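Local coordinates for putative exported protein (Bordetella pertussis Tohama I, PDB 2PFY) that binds pyroglutamic acid and probably delivers it, as periplasmic solute receptor, to a tripartite ATP-independent transporter, at residues R21-E26 against Q227-A232; F77-V82 against Q293-A298; A153-A158 against A278-D283; Q170-G175 against D194-Y199. All blocks are in the same frame, centred on the assembly; numbering follows the deposited sequence.

Interaction 1: R21-E26 against Q227-A232; sequences RQFADE and QAVLDA
Phe23 and Ala232 sit where two helices of an alpha/beta lobe pack side by side, helix 15-30 against the long helix 223-257. The short segments run roughly antiparallel, 146° between their directions, with axes 9.6 Å apart at closest approach. Phe23 carries most of the contact from its side. With CG anti to the backbone N (chi1 158°), the ring reaches over to the other helix and meets its backbone edge-on: CE1 lies 3.6 Å from the carbonyl O of Val229, which falls in the ring plane, where the partly positive ring hydrogens would suit it. Next to it, CD1 packs 3.9 Å from CB of Ala232, whose small methyl lets the ring in close, while CZ stands 4.1 Å from CG1 of Val229. The polar link is indirect. A water donates to Glu26 OE1 at 2.6 Å and to the backbone O of Ala232 at 2.7 Å. That same OE1 forms a salt bridge with Arg239, near the middle of helix 223-257, and OE2 takes a nearly straight bond from Gln22 NE2, 2.9 Å long and arriving from above the carboxylate plane. Both helices also touch edge strand 35-40, Phe23 on Ile37 and Val229 on Leu35. Helices layered in this way on a mixed five-stranded sheet are characteristic of a periplasmic binding protein lobe.

Interaction 2: F77-V82 against Q293-A298; sequences FEIDSV and QQLLDA
Ile79 offers its two branches to two neighbouring leucines of helix 290-300, one branch to each. Its CG2 methyl approaches CD1 of Leu295 at 3.9 Å, the two side chains reaching toward each other from opposite sides and meeting through one methyl each. The longer branch goes to Leu296: CD1 of Ile79 is 3.9 Å from CD1 of Leu296, which slants across the end of the isoleucine. The split follows from the first torsion of Ile79, which sets CG1 anti to the backbone N (chi1 -166°) and leaves CG2 between the N and the carbonyl carbon. Leu295 is extended and reaches straight across. Leu296 is less regular, for chi1 of -111° lies well away from a staggered position, which suggests either some strain or a less sharply defined conformation.

There is no hydrogen bond between the segments; the contact is wholly aliphatic. Its surroundings are largely apolar too, with Leu295 also resting on Leu95 and Leu102 of helix 89-108, and the aromatic Trp284 touching both Ile79 and Leu296. The polar residues of the 3-10 segment are engaged in other directions. Ser81 OG donates to Asp80 OD1 at 2.9 Å, Asp80 OD2 accepts from the backbone N of Gln208, and Glu78 forms a salt bridge with Lys287. Bringing a C-terminal helix back onto a connection that follows an early strand is consistent with the type II periplasmic binding protein fold, in which the chain passes between its lobes more than once.

Interaction 3: A153-A158 against A278-D283; sequences AALMGA and ATMVSD
Leu155 and the selenomethionine Met280 meet without any flat group between them: no ring, amide or carboxylate offers a face or an edge, and the touching surface is made of methyl and methylene groups. The leucine supplies one branch. Its CD1 reaches CG of Met280 at 3.6 Å, a snug fit, and lies more loosely, at 4.5 Å, against the CG2 methyl of Thr279. On the Met280 side CG is anti to the carbonyl carbon (chi1 -68°), which carries the chain out toward helix 147-155 and presents the middle of the side chain, not its selenium, to the leucine. Beyond that point the chain bends at chi3, and the side chain also packs on Ser148, His151 and Met152 of the same helix, as well as on Pro83.

Thr279 keeps its hydroxyl turned to its own helix, where OG1 bonds to the backbone O of Ala275, leaving the methyl for Leu155. Past the leucine the chain leaves helical geometry at Gly157, whose phi is 88°, and Ala158 N returns to Ala153 O at 3.1 Å. The contact is plain packing of helix 147-155 on helix 267-287, made next to this Schellman motif.

Interaction 4: Q170-G175 against D194-Y199; sequences QAFSTG and DYVKYY
Phe172 and Tyr195 form an offset aromatic stack, with centroids 4.7 Å apart and planes inclined at 29°. Tyr195 CD1 lies over one face of the phenylalanine, displaced toward its rim, and is 3.4 Å from Phe172 CD1, so the rings are closest along one side. A chi1 of 57° places the tyrosine ring between its backbone N and carbonyl carbon, where it stands up against helix 168-173.

Apolar packing continues the contact at the far end of the ring: Val196 CG1 reaches Phe172 CE2 at 3.6 Å and CZ at 3.8 Å, approaching obliquely.

Hydrogen bonds lie outside the contact itself. Tyr195 OH bonds to Ser190 OG, while Gln170 O accepts from both N and OG1 of Thr174, at 3.0 and 3.2 Å, as the helix ends in a Schellman motif at Gly175. Beyond Val196, a classic beta bulge, in which Lys197 and Tyr198 share Thr127 as their opposite residue, begins strand 198-201.

The side chain of Tyr195 comes to about 8 Å from the bound pyroglutamic acid. With no hydrogen bond linking the two segments, their mutual attachment rests on dispersion and ring stacking, and the tyrosine's polar end is satisfied separately.

How the interactions relate
Interactions 1, 2 and 4 are largely buried, whereas interaction 3 is only partly so. Interactions 2 and 3 are neighbours: helices 267-287 and 290-300 follow each other in the chain, and Val82 CG1 packs on Val281 CB at 3.7 Å. Both are apolar across the segments, with no hydrogen bond. Interaction 1, whose centre is about 38 Å from that of interaction 3 and about 37 Å from that of interaction 4, belongs to the lobe with the five-stranded sheet, and it alone adds a bridging water. Interaction 4 relies on ring stacking and lies beside the four-stranded sheet. Aromatic contacts thus mark interactions 1 and 4, edge-on in one and stacked in the other.

Interaction 1: R21-E26 against Q227-A232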
loop_
_atom_site.group_PDB
_atom_site.type_symbol
_atom_site.label_atom_id
_atom_site.label_comp_id
_atom_site.label_asym_id
_atom_site.label_seq_id
_atom_site.Cartn_x
_atom_site.Cartn_y
_atom_site.Cartn_z
ATOM N N ARG A 21 8.596 -12.937 -0.891
ATOM C CA ARG A 21 9.681 -13.917 -1.092
ATOM C C ARG A 21 9.511 -15.146 -0.177
ATOM O O ARG A 21 9.639 -16.326 -0.629
ATOM C CB ARG A 21 11.075 -13.260 -0.936
ATOM C CG ARG A 21 11.379 -12.268 -2.148
ATOM C CD ARG A 21 12.862 -11.837 -2.183
ATOM N NE ARG A 21 13.144 -11.005 -3.359
ATOM C CZ ARG A 21 13.290 -11.477 -4.598
ATOM N NH1 ARG A 21 13.187 -12.775 -4.836
ATOM N NH2 ARG A 21 13.545 -10.657 -5.607
ATOM N N GLN A 22 9.179 -14.898 1.084
ATOM C CA GLN A 22 9.022 -16.015 2.009
ATOM C C GLN A 22 7.788 -16.841 1.611
ATOM O O GLN A 22 7.784 -18.107 1.694
ATOM C CB GLN A 22 8.945 -15.512 3.454
ATOM C CG GLN A 22 8.797 -16.668 4.483
ATOM C CD GLN A 22 8.989 -16.231 5.926
ATOM O OE1 GLN A 22 9.516 -15.139 6.215
ATOM N NE2 GLN A 22 8.523 -17.068 6.843
ATOM N N PHE A 23 6.741 -16.135 1.195
ATOM C CA PHE A 23 5.519 -16.766 0.658
ATOM C C PHE A 23 5.848 -17.664 -0.545
ATOM O O PHE A 23 5.398 -18.822 -0.595
ATOM C CB PHE A 23 4.457 -15.701 0.316
ATOM C CG PHE A 23 3.435 -16.168 -0.702
ATOM C CD1 PHE A 23 2.345 -16.954 -0.304
ATOM C CD2 PHE A 23 3.569 -15.826 -2.044
ATOM C CE1 PHE A 23 1.403 -17.416 -1.258
ATOM C CE2 PHE A 23 2.633 -16.293 -3.027
ATOM C CZ PHE A 23 1.551 -17.064 -2.621
ATOM N N ALA A 24 6.649 -17.162 -1.501
ATOM C CA ALA A 24 7.070 -17.974 -2.658
ATOM C C ALA A 24 7.858 -19.235 -2.202
ATOM O O ALA A 24 7.642 -20.362 -2.709
ATOM C CB ALA A 24 7.911 -17.100 -3.678
ATOM N N ASP A 25 8.770 -19.032 -1.247
ATOM C CA ASP A 25 9.545 -20.128 -0.664
ATOM C C ASP A 25 8.660 -21.153 0.030
ATOM O O ASP A 25 8.903 -22.359 -0.098
ATOM C CB ASP A 25 10.583 -19.617 0.358
ATOM C CG ASP A 25 11.778 -18.972 -0.299
ATOM O OD1 ASP A 25 12.040 -19.235 -1.490
ATOM O OD2 ASP A 25 12.454 -18.179 0.396
ATOM N N GLU A 26 7.666 -20.677 0.777
ATOM C CA GLU A 26 6.765 -21.558 1.512
ATOM C C GLU A 26 5.852 -22.359 0.582
ATOM O O GLU A 26 5.565 -23.520 0.861
ATOM C CB GLU A 26 5.995 -20.791 2.590
ATOM C CG GLU A 26 6.955 -20.507 3.812
ATOM C CD GLU A 26 6.346 -19.676 4.940
ATOM O OE1 GLU A 26 5.146 -19.263 4.875
ATOM O OE2 GLU A 26 7.103 -19.421 5.900
ATOM N N GLN A 227 -4.692 -25.234 -2.754
ATOM C CA GLN A 227 -4.896 -25.078 -1.323
ATOM C C GLN A 227 -3.591 -24.695 -0.650
ATOM O O GLN A 227 -3.592 -23.816 0.202
ATOM C CB GLN A 227 -5.516 -26.343 -0.681
ATOM C CG GLN A 227 -5.959 -26.188 0.801
ATOM C CD GLN A 227 -6.982 -25.068 0.993
ATOM O OE1 GLN A 227 -8.053 -25.120 0.441
ATOM N NE2 GLN A 227 -6.630 -24.043 1.781
ATOM N N ALA A 228 -2.483 -25.305 -1.057
ATOM C CA ALA A 228 -1.199 -24.901 -0.525
ATOM C C ALA A 228 -0.931 -23.382 -0.753
ATOM O O ALA A 228 -0.437 -22.675 0.159
ATOM C CB ALA A 228 -0.065 -25.775 -1.090
ATOM N N VAL A 229 -1.294 -22.870 -1.926
ATOM C CA VAL A 229 -1.096 -21.429 -2.208
ATOM C C VAL A 229 -1.923 -20.568 -1.257
ATOM O O VAL A 229 -1.432 -19.557 -0.668
ATOM C CB VAL A 229 -1.448 -21.088 -3.675
ATOM C CG1 VAL A 229 -1.477 -19.523 -3.919
ATOM C CG2 VAL A 229 -0.461 -21.740 -4.606
ATOM N N LEU A 230 -3.187 -20.947 -1.109
ATOM C CA LEU A 230 -4.057 -20.204 -0.211
ATOM C C LEU A 230 -3.580 -20.249 1.245
ATOM O O LEU A 230 -3.622 -19.227 1.927
ATOM C CB LEU A 230 -5.524 -20.610 -0.373
ATOM C CG LEU A 230 -6.140 -20.285 -1.751
ATOM C CD1 LEU A 230 -7.614 -20.637 -1.767
ATOM C CD2 LEU A 230 -5.985 -18.812 -2.105
ATOM N N ASP A 231 -3.081 -21.403 1.697
ATOM C CA ASP A 231 -2.607 -21.574 3.068
ATOM C C ASP A 231 -1.309 -20.789 3.276
ATOM O O ASP A 231 -1.102 -20.129 4.320
ATOM C CB ASP A 231 -2.361 -23.067 3.362
ATOM C CG ASP A 231 -3.665 -23.877 3.482
ATOM O OD1 ASP A 231 -4.783 -23.292 3.474
ATOM O OD2 ASP A 231 -3.563 -25.121 3.573
ATOM N N ALA A 232 -0.414 -20.869 2.299
ATOM C CA ALA A 232 0.811 -20.077 2.390
ATOM C C ALA A 232 0.448 -18.571 2.425
ATOM O O ALA A 232 1.063 -17.790 3.163
ATOM C CB ALA A 232 1.783 -20.424 1.274
HETATM O O HOH W 1 3.787 -17.707 3.364
#

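Interaction 2: F77-V82 against Q293-A298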
loop_
_atom_site.group_PDB
_atom_site.type_symbol
_atom_site.label_atom_id
_atom_site.label_comp_id
_atom_site.label_asym_id
_atom_site.label_seq_id
_atom_site.Cartn_x
_atom_site.Cartn_y
_atom_site.Cartn_z
ATOM N N PHE A 77 -11.542 -0.204 -3.438
ATOM C CA PHE A 77 -10.094 -0.538 -3.358
ATOM C C PHE A 77 -9.251 0.599 -2.724
ATOM O O PHE A 77 -8.041 0.441 -2.477
ATOM C CB PHE A 77 -9.551 -0.943 -4.740
ATOM C CG PHE A 77 -9.996 -2.332 -5.196
ATOM C CD1 PHE A 77 -9.174 -3.426 -5.015
ATOM C CD2 PHE A 77 -11.250 -2.533 -5.799
ATOM C CE1 PHE A 77 -9.566 -4.715 -5.419
ATOM C CE2 PHE A 77 -11.657 -3.824 -6.200
ATOM C CZ PHE A 77 -10.808 -4.911 -6.017
ATOM N N GLU A 78 -9.883 1.738 -2.445
ATOM C CA GLU A 78 -9.153 2.846 -1.794
ATOM C C GLU A 78 -9.734 3.321 -0.457
ATOM O O GLU A 78 -9.366 4.403 0.042
ATOM C CB GLU A 78 -8.970 4.029 -2.762
ATOM C CG GLU A 78 -10.290 4.709 -3.113
ATOM C CD GLU A 78 -10.159 5.821 -4.132
ATOM O OE1 GLU A 78 -9.237 5.793 -4.986
ATOM O OE2 GLU A 78 -11.016 6.725 -4.083
ATOM N N ILE A 79 -10.620 2.535 0.144
ATOM C CA ILE A 79 -11.111 2.896 1.473
ATOM C C ILE A 79 -9.984 2.936 2.523
ATOM O O ILE A 79 -10.091 3.643 3.518
ATOM C CB ILE A 79 -12.339 2.000 1.954
ATOM C CG1 ILE A 79 -13.057 2.597 3.166
ATOM C CG2 ILE A 79 -11.925 0.571 2.299
ATOM C CD1 ILE A 79 -13.651 3.986 2.971
ATOM N N ASP A 80 -8.909 2.192 2.284
ATOM C CA ASP A 80 -7.764 2.150 3.185
ATOM C C ASP A 80 -6.912 3.423 3.137
ATOM O O ASP A 80 -5.934 3.564 3.906
ATOM C CB ASP A 80 -6.899 0.885 2.913
ATOM C CG ASP A 80 -6.156 0.941 1.571
ATOM O OD1 ASP A 80 -6.222 1.970 0.869
ATOM O OD2 ASP A 80 -5.507 -0.058 1.200
ATOM N N SER A 81 -7.274 4.349 2.249
ATOM C CA SER A 81 -6.529 5.593 2.086
ATOM C C SER A 81 -7.305 6.856 2.501
ATOM O O SER A 81 -6.840 7.968 2.262
ATOM C CB SER A 81 -5.996 5.726 0.654
ATOM O OG SER A 81 -5.143 4.627 0.329
ATOM N N VAL A 82 -8.486 6.687 3.096
ATOM C CA VAL A 82 -9.247 7.834 3.618
ATOM C C VAL A 82 -8.601 8.339 4.919
ATOM O O VAL A 82 -8.520 7.579 5.882
ATOM C CB VAL A 82 -10.730 7.477 3.905
ATOM C CG1 VAL A 82 -11.444 8.671 4.635
ATOM C CG2 VAL A 82 -11.471 7.042 2.620
ATOM N N GLN A 293 -21.561 1.306 1.492
ATOM C CA GLN A 293 -22.276 1.437 2.767
ATOM C C GLN A 293 -22.246 0.171 3.621
ATOM O O GLN A 293 -22.087 0.260 4.837
ATOM C CB GLN A 293 -23.720 1.929 2.571
ATOM C CG GLN A 293 -23.853 3.434 2.268
ATOM C CD GLN A 293 -23.380 4.352 3.406
ATOM O OE1 GLN A 293 -23.366 3.976 4.584
ATOM N NE2 GLN A 293 -22.985 5.568 3.042
ATOM N N GLN A 294 -22.381 -1.004 3.007
ATOM C CA GLN A 294 -22.280 -2.238 3.799
ATOM C C GLN A 294 -20.867 -2.495 4.339
ATOM O O GLN A 294 -20.706 -3.145 5.375
ATOM C CB GLN A 294 -22.912 -3.494 3.142
ATOM C CG GLN A 294 -22.694 -3.737 1.647
ATOM C CD GLN A 294 -23.503 -4.946 1.108
ATOM O OE1 GLN A 294 -23.257 -6.101 1.489
ATOM N NE2 GLN A 294 -24.462 -4.673 0.213
ATOM N N LEU A 295 -19.859 -1.974 3.639
ATOM C CA LEU A 295 -18.464 -2.050 4.107
ATOM C C LEU A 295 -18.290 -1.154 5.347
ATOM O O LEU A 295 -17.853 -1.613 6.402
ATOM C CB LEU A 295 -17.490 -1.675 2.975
ATOM C CG LEU A 295 -15.963 -1.832 3.113
ATOM C CD1 LEU A 295 -15.269 -1.471 1.806
ATOM C CD2 LEU A 295 -15.405 -0.987 4.251
ATOM N N LEU A 296 -18.655 0.115 5.205
ATOM C CA LEU A 296 -18.595 1.074 6.306
ATOM C C LEU A 296 -19.414 0.646 7.533
ATOM O O LEU A 296 -18.923 0.731 8.662
ATOM C CB LEU A 296 -19.011 2.458 5.819
ATOM C CG LEU A 296 -18.012 3.614 5.699
ATOM C CD1 LEU A 296 -16.558 3.183 5.388
ATOM C CD2 LEU A 296 -18.518 4.662 4.711
ATOM N N ASP A 297 -20.641 0.161 7.312
ATOM C CA ASP A 297 -21.443 -0.444 8.392
ATOM C C ASP A 297 -20.715 -1.588 9.088
ATOM O O ASP A 297 -20.645 -1.621 10.325
ATOM C CB ASP A 297 -22.809 -0.949 7.871
ATOM C CG ASP A 297 -23.704 0.178 7.366
ATOM O OD1 ASP A 297 -23.527 1.335 7.819
ATOM O OD2 ASP A 297 -24.586 -0.104 6.505
ATOM N N ALA A 298 -20.176 -2.520 8.300
ATOM C CA ALA A 298 -19.397 -3.636 8.838
ATOM C C ALA A 298 -18.193 -3.164 9.671
ATOM O O ALA A 298 -17.935 -3.707 10.754
ATOM C CB ALA A 298 -18.943 -4.574 7.720
#

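Interaction 3: A153-A158 against A278-D283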
loop_
_atom_site.group_PDB
_atom_site.type_symbol
_atom_site.label_atom_id
_atom_site.label_comp_id
_atom_site.label_asym_id
_atom_site.label_seq_id
_atom_site.Cartn_x
_atom_site.Cartn_y
_atom_site.Cartn_z
ATOM N N ALA A 153 -3.897 15.357 -1.855
ATOM C CA ALA A 153 -2.911 16.412 -2.015
ATOM C C ALA A 153 -3.544 17.696 -2.549
ATOM O O ALA A 153 -3.177 18.779 -2.112
ATOM C CB ALA A 153 -1.777 15.969 -2.932
ATOM N N ALA A 154 -4.471 17.556 -3.494
ATOM C CA ALA A 154 -5.165 18.696 -4.090
ATOM C C ALA A 154 -5.982 19.417 -3.005
ATOM O O ALA A 154 -5.907 20.647 -2.875
ATOM C CB ALA A 154 -6.050 18.248 -5.235
ATOM N N LEU A 155 -6.700 18.642 -2.195
ATOM C CA LEU A 155 -7.446 19.181 -1.061
ATOM C C LEU A 155 -6.582 19.867 -0.002
ATOM O O LEU A 155 -7.063 20.747 0.732
ATOM C CB LEU A 155 -8.284 18.088 -0.422
ATOM C CG LEU A 155 -9.394 17.492 -1.291
ATOM C CD1 LEU A 155 -9.998 16.323 -0.557
ATOM C CD2 LEU A 155 -10.448 18.545 -1.656
HETATM N N MSE A 156 -5.319 19.461 0.083
HETATM C CA MSE A 156 -4.366 20.096 0.988
HETATM C C MSE A 156 -3.905 21.473 0.469
HETATM O O MSE A 156 -3.296 22.243 1.210
HETATM C CB MSE A 156 -3.141 19.192 1.198
HETATM C CG MSE A 156 -3.367 17.991 2.087
HETATM SE SE MSE A 156 -1.902 16.692 1.914
HETATM C CE MSE A 156 -0.287 17.738 2.166
ATOM N N GLY A 157 -4.189 21.762 -0.805
ATOM C CA GLY A 157 -3.710 22.974 -1.463
ATOM C C GLY A 157 -2.349 22.810 -2.102
ATOM O O GLY A 157 -1.736 23.798 -2.534
ATOM N N ALA A 158 -1.856 21.563 -2.154
ATOM C CA ALA A 158 -0.556 21.277 -2.748
ATOM C C ALA A 158 -0.757 20.949 -4.217
ATOM O O ALA A 158 -1.894 20.831 -4.661
ATOM C CB ALA A 158 0.118 20.101 -2.010
ATOM N N ALA A 278 -12.863 13.897 6.642
ATOM C CA ALA A 278 -14.331 14.034 6.635
ATOM C C ALA A 278 -14.881 14.259 5.218
ATOM O O ALA A 278 -15.826 13.585 4.802
ATOM C CB ALA A 278 -14.786 15.170 7.589
ATOM N N THR A 279 -14.278 15.183 4.476
ATOM C CA THR A 279 -14.656 15.417 3.081
ATOM C C THR A 279 -14.496 14.148 2.234
ATOM O O THR A 279 -15.409 13.748 1.502
ATOM C CB THR A 279 -13.780 16.526 2.473
ATOM O OG1 THR A 279 -13.898 17.703 3.267
ATOM C CG2 THR A 279 -14.164 16.839 1.055
HETATM N N MSE A 280 -13.332 13.504 2.347
HETATM C CA MSE A 280 -13.043 12.367 1.489
HETATM C C MSE A 280 -13.939 11.153 1.738
HETATM O O MSE A 280 -14.305 10.475 0.777
HETATM C CB MSE A 280 -11.551 12.001 1.527
HETATM C CG MSE A 280 -10.670 13.061 0.883
HETATM SE SE MSE A 280 -8.776 12.518 0.824
HETATM C CE MSE A 280 -8.994 10.869 -0.327
ATOM N N VAL A 281 -14.301 10.880 2.993
ATOM C CA VAL A 281 -15.166 9.732 3.290
ATOM C C VAL A 281 -16.603 9.999 2.790
ATOM O O VAL A 281 -17.335 9.063 2.429
ATOM C CB VAL A 281 -15.131 9.315 4.782
ATOM C CG1 VAL A 281 -15.895 10.290 5.680
ATOM C CG2 VAL A 281 -15.656 7.898 4.974
ATOM N N SER A 282 -16.976 11.278 2.770
ATOM C CA SER A 282 -18.247 11.721 2.206
ATOM C C SER A 282 -18.205 11.555 0.678
ATOM O O SER A 282 -19.080 10.893 0.103
ATOM C CB SER A 282 -18.570 13.163 2.667
ATOM O OG SER A 282 -19.448 13.846 1.780
ATOM N N ASP A 283 -17.185 12.133 0.041
ATOM C CA ASP A 283 -16.916 11.971 -1.392
ATOM C C ASP A 283 -16.907 10.496 -1.781
ATOM O O ASP A 283 -17.438 10.120 -2.837
ATOM C CB ASP A 283 -15.533 12.544 -1.744
ATOM C CG ASP A 283 -15.528 14.058 -1.901
ATOM O OD1 ASP A 283 -16.620 14.638 -1.982
ATOM O OD2 ASP A 283 -14.423 14.661 -1.960
#

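Interaction 4: Q170-G175 against D194-Y199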
loop_
_atom_site.group_PDB
_atom_site.type_symbol
_atom_site.label_atom_id
_atom_site.label_comp_id
_atom_site.label_asym_id
_atom_site.label_seq_id
_atom_site.Cartn_x
_atom_site.Cartn_y
_atom_site.Cartn_z
ATOM N N GLN A 170 15.097 10.156 -7.423
ATOM C CA GLN A 170 15.260 10.947 -8.658
ATOM C C GLN A 170 14.406 12.193 -8.664
ATOM O O GLN A 170 14.900 13.302 -8.990
ATOM C CB GLN A 170 14.795 10.117 -9.864
ATOM C CG GLN A 170 15.850 9.263 -10.485
ATOM C CD GLN A 170 16.720 10.043 -11.430
ATOM O OE1 GLN A 170 16.324 11.095 -11.938
ATOM N NE2 GLN A 170 17.925 9.532 -11.672
ATOM N N ALA A 171 13.122 12.009 -8.350
ATOM C CA ALA A 171 12.140 13.088 -8.395
ATOM C C ALA A 171 12.511 14.233 -7.428
ATOM O O ALA A 171 12.386 15.401 -7.793
ATOM C CB ALA A 171 10.715 12.568 -8.132
ATOM N N PHE A 172 12.968 13.898 -6.224
ATOM C CA PHE A 172 13.518 14.915 -5.308
ATOM C C PHE A 172 14.772 15.605 -5.814
ATOM O O PHE A 172 14.940 16.808 -5.610
ATOM C CB PHE A 172 13.819 14.338 -3.930
ATOM C CG PHE A 172 12.646 14.357 -3.019
ATOM C CD1 PHE A 172 11.834 13.225 -2.884
ATOM C CD2 PHE A 172 12.320 15.514 -2.308
ATOM C CE1 PHE A 172 10.718 13.247 -2.033
ATOM C CE2 PHE A 172 11.216 15.551 -1.475
ATOM C CZ PHE A 172 10.414 14.418 -1.326
ATOM N N SER A 173 15.636 14.842 -6.465
ATOM C CA SER A 173 16.929 15.336 -6.909
ATOM C C SER A 173 16.753 16.381 -8.018
ATOM O O SER A 173 17.453 17.391 -8.062
ATOM C CB SER A 173 17.777 14.156 -7.391
ATOM O OG SER A 173 19.130 14.531 -7.438
ATOM N N THR A 174 15.791 16.161 -8.889
ATOM C CA THR A 174 15.598 17.056 -10.028
ATOM C C THR A 174 14.535 18.104 -9.717
ATOM O O THR A 174 14.176 18.892 -10.586
ATOM C CB THR A 174 15.187 16.251 -11.283
ATOM O OG1 THR A 174 13.940 15.596 -11.019
ATOM C CG2 THR A 174 16.248 15.203 -11.610
ATOM N N GLY A 175 14.020 18.099 -8.489
ATOM C CA GLY A 175 13.047 19.092 -8.046
ATOM C C GLY A 175 11.639 18.875 -8.542
ATOM O O GLY A 175 10.802 19.775 -8.477
ATOM N N ASP A 194 18.553 11.329 2.961
ATOM C CA ASP A 194 19.460 11.970 1.980
ATOM C C ASP A 194 18.788 13.107 1.206
ATOM O O ASP A 194 19.472 13.924 0.585
ATOM C CB ASP A 194 20.022 10.958 0.978
ATOM C CG ASP A 194 21.038 10.014 1.595
ATOM O OD1 ASP A 194 21.634 10.342 2.625
ATOM O OD2 ASP A 194 21.269 8.939 1.035
ATOM N N TYR A 195 17.460 13.175 1.244
ATOM C CA TYR A 195 16.757 14.139 0.413
ATOM C C TYR A 195 15.650 14.952 1.060
ATOM O O TYR A 195 15.212 15.971 0.493
ATOM C CB TYR A 195 16.333 13.495 -0.939
ATOM C CG TYR A 195 15.463 12.259 -0.842
ATOM C CD1 TYR A 195 14.104 12.369 -0.560
ATOM C CD2 TYR A 195 16.000 10.964 -1.035
ATOM C CE1 TYR A 195 13.272 11.233 -0.487
ATOM C CE2 TYR A 195 15.164 9.818 -0.988
ATOM C CZ TYR A 195 13.805 9.967 -0.719
ATOM O OH TYR A 195 12.972 8.861 -0.616
ATOM N N VAL A 196 15.197 14.535 2.246
ATOM C CA VAL A 196 14.270 15.331 3.046
ATOM C C VAL A 196 14.809 15.459 4.460
ATOM O O VAL A 196 15.721 14.716 4.833
ATOM C CB VAL A 196 12.830 14.746 3.117
ATOM C CG1 VAL A 196 11.979 15.323 2.000
ATOM C CG2 VAL A 196 12.838 13.163 3.154
ATOM N N LYS A 197 14.252 16.387 5.244
ATOM C CA LYS A 197 14.770 16.645 6.592
ATOM C C LYS A 197 13.808 16.425 7.745
ATOM O O LYS A 197 14.241 16.123 8.856
ATOM C CB LYS A 197 15.331 18.074 6.687
ATOM C CG LYS A 197 16.824 18.144 6.423
ATOM C CD LYS A 197 17.155 17.815 4.953
ATOM C CE LYS A 197 18.397 16.893 4.846
ATOM N NZ LYS A 197 18.531 16.199 3.524
ATOM N N TYR A 198 12.522 16.636 7.511
ATOM C CA TYR A 198 11.507 16.528 8.577
ATOM C C TYR A 198 10.542 15.399 8.289
ATOM O O TYR A 198 10.067 15.291 7.175
ATOM C CB TYR A 198 10.705 17.843 8.691
ATOM C CG TYR A 198 11.609 18.984 9.069
ATOM C CD1 TYR A 198 11.824 19.317 10.408
ATOM C CD2 TYR A 198 12.309 19.683 8.097
ATOM C CE1 TYR A 198 12.700 20.351 10.756
ATOM C CE2 TYR A 198 13.186 20.737 8.444
ATOM C CZ TYR A 198 13.375 21.053 9.765
ATOM O OH TYR A 198 14.247 22.105 10.085
ATOM N N TYR A 199 10.243 14.591 9.301
ATOM C CA TYR A 199 9.201 13.564 9.197
ATOM C C TYR A 199 8.178 13.839 10.282
ATOM O O TYR A 199 8.548 14.026 11.448
ATOM C CB TYR A 199 9.824 12.150 9.361
ATOM C CG TYR A 199 8.784 11.077 9.505
ATOM C CD1 TYR A 199 8.119 10.581 8.377
ATOM C CD2 TYR A 199 8.435 10.562 10.768
ATOM C CE1 TYR A 199 7.150 9.588 8.497
ATOM C CE2 TYR A 199 7.440 9.584 10.891
ATOM C CZ TYR A 199 6.817 9.103 9.738
ATOM O OH TYR A 199 5.827 8.143 9.837
#